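Local atomic coordinates of protein adenylyltransferase VopS (Vibrio parahaemolyticus, PDB entry 3LET), a protein that transfers AMP from ATP onto a threonine of host Rho GTPases, blocking their downstream signalling and so inhibiting actin assembly in infected cells. Residues N178-K183 with E188-L193; R216-V221 with N281-R286. All coordinates share one frame; numbering follows the deposited sequence.

Contact 1: N178-K183 with E188-L193; sequences NASNSK and ENITSL
Van der Waals contact between the segments rests on one methyl group: CD1 of I190 meets S182 at its hydroxyl and its methylene together. The distances are 3.3 Å from I190 CD1 to S182 OG and 3.6 Å from I190 CD1 to S182 CB. A looser approach, 4.4 Å, separates I190 CD1 from S180 OG, so this branch faces two serines of the turn. The torsions account for this reach. I190 CD1 is trans to CA (chi2 165°) and reaches out from helix 184-199 to the turn, while the hydroxyl of S182 swings opposite its own backbone N (chi1 173°), which sets OG beside the methyl while CB faces it. The CA atoms of S182 and I190 remain 8.5 Å apart, so the backbones themselves stay well separated.

No hydrogen bond joins the two segments, but S182 OG makes a weak one to D186 in the first turn of helix 184-199. S180 OG is hydrogen-bonded to the carbonyl of I176, one turn back in helix 168-179. On the outer side, K183 NZ donates to N181 OD1 over 3.2 Å, with a C=O...N angle of 150° and the amine tilted out of the amide plane; both residues are exposed and touch a crystal neighbour.

Backbone bonds define the turn. N181 has positive phi, and its N returns to N178 O at 3.2 Å, one of two bonds into the last helical turn. A Schellman motif thus closes helix 168-179, and a tight turn leads into helix 184-199. It borders the ATP site inferred by similarity, since the side chains of S180 and R286 lie about 5 Å apart.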
# COMPACT_ATOMS: atom_id res chain seq x y z
N ASN A 178 -6.45 -3.47 25.02
CA ASN A 178 -7.44 -2.46 25.38
C ASN A 178 -7.80 -1.54 24.23
O ASN A 178 -8.98 -1.20 24.03
CB ASN A 178 -6.91 -1.61 26.53
CG ASN A 178 -7.93 -0.61 27.01
OD1 ASN A 178 -8.92 -0.96 27.65
ND2 ASN A 178 -7.71 0.65 26.68
N ALA A 179 -6.79 -1.17 23.45
CA ALA A 179 -7.01 -0.29 22.31
C ALA A 179 -7.85 -0.96 21.21
O ALA A 179 -8.58 -0.28 20.48
CB ALA A 179 -5.66 0.19 21.76
N SER A 180 -7.76 -2.29 21.09
CA SER A 180 -8.52 -3.04 20.09
C SER A 180 -9.82 -3.59 20.67
O SER A 180 -10.57 -4.30 19.98
CB SER A 180 -7.72 -4.26 19.57
OG SER A 180 -6.34 -3.98 19.44
N ASN A 181 -10.10 -3.28 21.94
CA ASN A 181 -11.26 -3.87 22.62
C ASN A 181 -11.30 -5.39 22.39
O ASN A 181 -12.34 -5.98 22.09
CB ASN A 181 -12.55 -3.22 22.09
CG ASN A 181 -13.79 -3.59 22.91
OD1 ASN A 181 -13.70 -3.82 24.12
ND2 ASN A 181 -14.96 -3.60 22.25
N SER A 182 -10.13 -6.02 22.50
CA SER A 182 -9.97 -7.42 22.18
C SER A 182 -10.28 -8.32 23.38
O SER A 182 -9.99 -7.97 24.52
CB SER A 182 -8.55 -7.66 21.69
OG SER A 182 -8.29 -9.03 21.52
N LYS A 183 -10.85 -9.48 23.10
CA LYS A 183 -11.39 -10.36 24.14
C LYS A 183 -11.00 -11.79 23.91
O LYS A 183 -10.64 -12.19 22.79
CB LYS A 183 -12.93 -10.30 24.16
CG LYS A 183 -13.49 -8.90 24.21
CD LYS A 183 -13.34 -8.26 25.57
CE LYS A 183 -14.01 -6.89 25.58
NZ LYS A 183 -13.37 -5.90 26.49
N GLU A 188 -5.73 -13.37 23.71
CA GLU A 188 -4.64 -14.30 23.93
C GLU A 188 -3.68 -14.36 22.74
O GLU A 188 -2.46 -14.52 22.91
CB GLU A 188 -5.19 -15.71 24.19
CG GLU A 188 -5.94 -15.85 25.48
CD GLU A 188 -6.28 -17.29 25.77
OE1 GLU A 188 -6.55 -18.04 24.80
OE2 GLU A 188 -6.27 -17.67 26.96
N ASN A 189 -4.21 -14.25 21.54
CA ASN A 189 -3.38 -14.28 20.33
C ASN A 189 -2.47 -13.04 20.28
O ASN A 189 -1.29 -13.13 19.97
CB ASN A 189 -4.26 -14.32 19.08
CG ASN A 189 -3.46 -14.44 17.78
OD1 ASN A 189 -2.58 -15.29 17.66
ND2 ASN A 189 -3.79 -13.60 16.80
N ILE A 190 -3.05 -11.89 20.58
CA ILE A 190 -2.26 -10.64 20.64
C ILE A 190 -1.09 -10.82 21.63
O ILE A 190 0.05 -10.47 21.32
CB ILE A 190 -3.14 -9.47 21.08
CG1 ILE A 190 -4.11 -9.11 19.95
CG2 ILE A 190 -2.27 -8.27 21.49
CD1 ILE A 190 -5.29 -8.20 20.37
N THR A 191 -1.38 -11.33 22.82
CA THR A 191 -0.33 -11.56 23.81
C THR A 191 0.74 -12.56 23.34
O THR A 191 1.94 -12.30 23.47
CB THR A 191 -0.93 -12.08 25.11
OG1 THR A 191 -1.87 -11.13 25.60
CG2 THR A 191 0.19 -12.30 26.15
N SER A 192 0.32 -13.69 22.76
CA SER A 192 1.30 -14.67 22.27
C SER A 192 2.18 -14.09 21.16
O SER A 192 3.39 -14.33 21.16
CB SER A 192 0.62 -15.93 21.71
OG SER A 192 -0.33 -16.45 22.63
N LEU A 193 1.57 -13.36 20.23
CA LEU A 193 2.33 -12.81 19.11
C LEU A 193 3.32 -11.78 19.60
O LEU A 193 4.44 -11.67 19.11
CB LEU A 193 1.41 -12.20 18.03
CG LEU A 193 0.69 -13.22 17.13
CD1 LEU A 193 -0.38 -12.54 16.26
CD2 LEU A 193 1.68 -13.98 16.25

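Contact 2: R216-V221 with N281-R286; sequences RLVPNV and NGRMGR
L217 has the largest area buried by the contact, and its CD2 branch does the touching. That methyl lies 3.7 Å from M284 SD and 3.8 Å from the carbonyl oxygen R283 O, with R283 CB slightly farther from L217 CD2 at 4.2 Å. With CG opposite the backbone N (chi1 177°), the leucine leans out from the last turn of helix 207-217 and sets CD2 against the surface of helix 281-295.

R283, which loses almost as much surface to the contact, runs the other way along the interface. Its chain is extended from CG to NE, which carries the guanidinium past V218, where V218 CG2 and R283 CD are 4.4 Å apart, to the end of the leucine's helix. There R283 NH1 approaches L217 O at 3.8 Å. The carbonyl sits at the edge of the guanidinium, near its plane, but at a separation longer than a hydrogen bond. The stronger partner is D186, which forms a salt bridge with R283 NH2 and anchors the arginine to helix 184-199.

M284 contributes sulfur rather than a chain end. Bends at chi2 (-62°) and chi3 (-80°) fold the side chain, so that SD faces the leucine and the two side chains cross obliquely. Beyond the contact M284 also packs on L210 and L213 of helix 207-217.

N281-R286 belongs to the Fic signature sequence, and N281, G282 and R286 are assigned to ATP binding by similarity. No hydrogen bond spans the two segments; the approaches of L217 CD2 to M284 SD and R283 CB imply attachment by van der Waals contact, led by the L217 methyl, while the guanidinium probably adds a modest electrostatic attraction to the carbonyl end of helix 207-217 and spends its strongest interaction on D186.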
# COMPACT_ATOMS: atom_id res chain seq x y z
N ARG A 216 -1.39 -13.32 10.91
CA ARG A 216 -1.63 -14.05 12.15
C ARG A 216 -2.33 -13.18 13.18
O ARG A 216 -3.08 -13.67 14.02
CB ARG A 216 -0.31 -14.60 12.69
CG ARG A 216 0.27 -15.69 11.78
CD ARG A 216 1.62 -16.18 12.26
NE ARG A 216 1.52 -16.75 13.59
CZ ARG A 216 2.51 -16.78 14.49
NH1 ARG A 216 3.70 -16.29 14.21
NH2 ARG A 216 2.31 -17.32 15.67
N LEU A 217 -2.12 -11.87 13.10
CA LEU A 217 -2.68 -10.96 14.07
C LEU A 217 -4.13 -10.59 13.75
O LEU A 217 -4.94 -10.37 14.65
CB LEU A 217 -1.84 -9.70 14.11
CG LEU A 217 -2.28 -8.57 15.02
CD1 LEU A 217 -2.26 -9.03 16.50
CD2 LEU A 217 -1.36 -7.35 14.81
N VAL A 218 -4.45 -10.54 12.45
CA VAL A 218 -5.75 -10.08 11.96
C VAL A 218 -6.29 -11.19 11.06
O VAL A 218 -6.41 -11.01 9.85
CB VAL A 218 -5.59 -8.77 11.16
CG1 VAL A 218 -6.94 -8.08 10.90
CG2 VAL A 218 -4.67 -7.80 11.92
N PRO A 219 -6.59 -12.37 11.62
CA PRO A 219 -6.88 -13.43 10.64
C PRO A 219 -8.15 -13.17 9.81
O PRO A 219 -9.09 -12.49 10.25
CB PRO A 219 -7.02 -14.69 11.50
CG PRO A 219 -6.28 -14.37 12.77
CD PRO A 219 -6.49 -12.89 12.99
N ASN A 220 -8.15 -13.70 8.59
CA ASN A 220 -9.28 -13.54 7.68
C ASN A 220 -9.78 -12.10 7.55
O ASN A 220 -10.96 -11.84 7.36
CB ASN A 220 -10.43 -14.47 8.08
CG ASN A 220 -10.23 -15.88 7.57
OD1 ASN A 220 -9.25 -16.17 6.87
ND2 ASN A 220 -11.15 -16.77 7.91
N VAL A 221 -8.85 -11.16 7.67
CA VAL A 221 -9.10 -9.83 7.17
C VAL A 221 -9.47 -10.02 5.71
O VAL A 221 -9.01 -10.98 5.07
CB VAL A 221 -7.83 -8.97 7.26
CG1 VAL A 221 -6.68 -9.66 6.54
CG2 VAL A 221 -8.08 -7.59 6.68
N ASN A 281 -5.05 -1.89 10.47
CA ASN A 281 -3.92 -0.97 10.60
C ASN A 281 -3.66 -0.54 12.04
O ASN A 281 -2.51 -0.42 12.44
CB ASN A 281 -4.15 0.28 9.74
CG ASN A 281 -4.14 -0.07 8.28
OD1 ASN A 281 -3.14 -0.55 7.79
ND2 ASN A 281 -5.26 0.14 7.59
N GLY A 282 -4.71 -0.26 12.80
CA GLY A 282 -4.54 0.18 14.17
C GLY A 282 -3.87 -0.93 14.99
O GLY A 282 -2.90 -0.69 15.74
N ARG A 283 -4.33 -2.16 14.80
CA ARG A 283 -3.75 -3.30 15.52
C ARG A 283 -2.30 -3.49 15.13
O ARG A 283 -1.46 -3.73 15.98
CB ARG A 283 -4.49 -4.60 15.16
CG ARG A 283 -5.77 -4.77 15.92
CD ARG A 283 -6.53 -5.98 15.43
NE ARG A 283 -7.73 -6.16 16.21
CZ ARG A 283 -8.04 -7.26 16.89
NH1 ARG A 283 -7.23 -8.31 16.85
NH2 ARG A 283 -9.17 -7.31 17.59
N MET A 284 -1.99 -3.40 13.83
CA MET A 284 -0.61 -3.57 13.41
C MET A 284 0.29 -2.47 13.94
O MET A 284 1.42 -2.73 14.38
CB MET A 284 -0.47 -3.60 11.88
CG MET A 284 -0.65 -4.99 11.28
SD MET A 284 0.61 -6.17 11.86
CE MET A 284 2.05 -5.79 10.87
N GLY A 285 -0.18 -1.23 13.81
CA GLY A 285 0.62 -0.08 14.23
C GLY A 285 0.97 -0.14 15.71
O GLY A 285 2.13 0.09 16.12
N ARG A 286 -0.01 -0.47 16.52
CA ARG A 286 0.23 -0.66 17.97
C ARG A 286 1.11 -1.86 18.27
O ARG A 286 1.96 -1.80 19.14
CB ARG A 286 -1.10 -0.78 18.71
CG ARG A 286 -1.91 0.50 18.59
CD ARG A 286 -3.00 0.64 19.66
NE ARG A 286 -3.71 1.90 19.43
CZ ARG A 286 -4.73 2.03 18.59
NH1 ARG A 286 -5.18 0.95 17.95
NH2 ARG A 286 -5.29 3.21 18.39

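How the contacts relate
Contact 1 lies farther from the chain's centre, about 24 Å from centre to centre against about 15 Å for contact 2, yet its two closest partners are buried, whereas contact 2 is only partly so. Contact 1 is local, a turn against the helix that follows it; contact 2 joins elements 60 residues apart. The smaller one is a methyl against serine hydroxyls, the larger a leucine methyl set against a methionine sulfur and the base of an arginine. They meet directly: N189 ND2 probably hydrogen-bonds R216 O (2.9 Å), and L193 CD1 packs on L217 CA (3.5 Å). I190 of contact 1 touches both L217 and R283, tying helix 184-199 to both helices of contact 2.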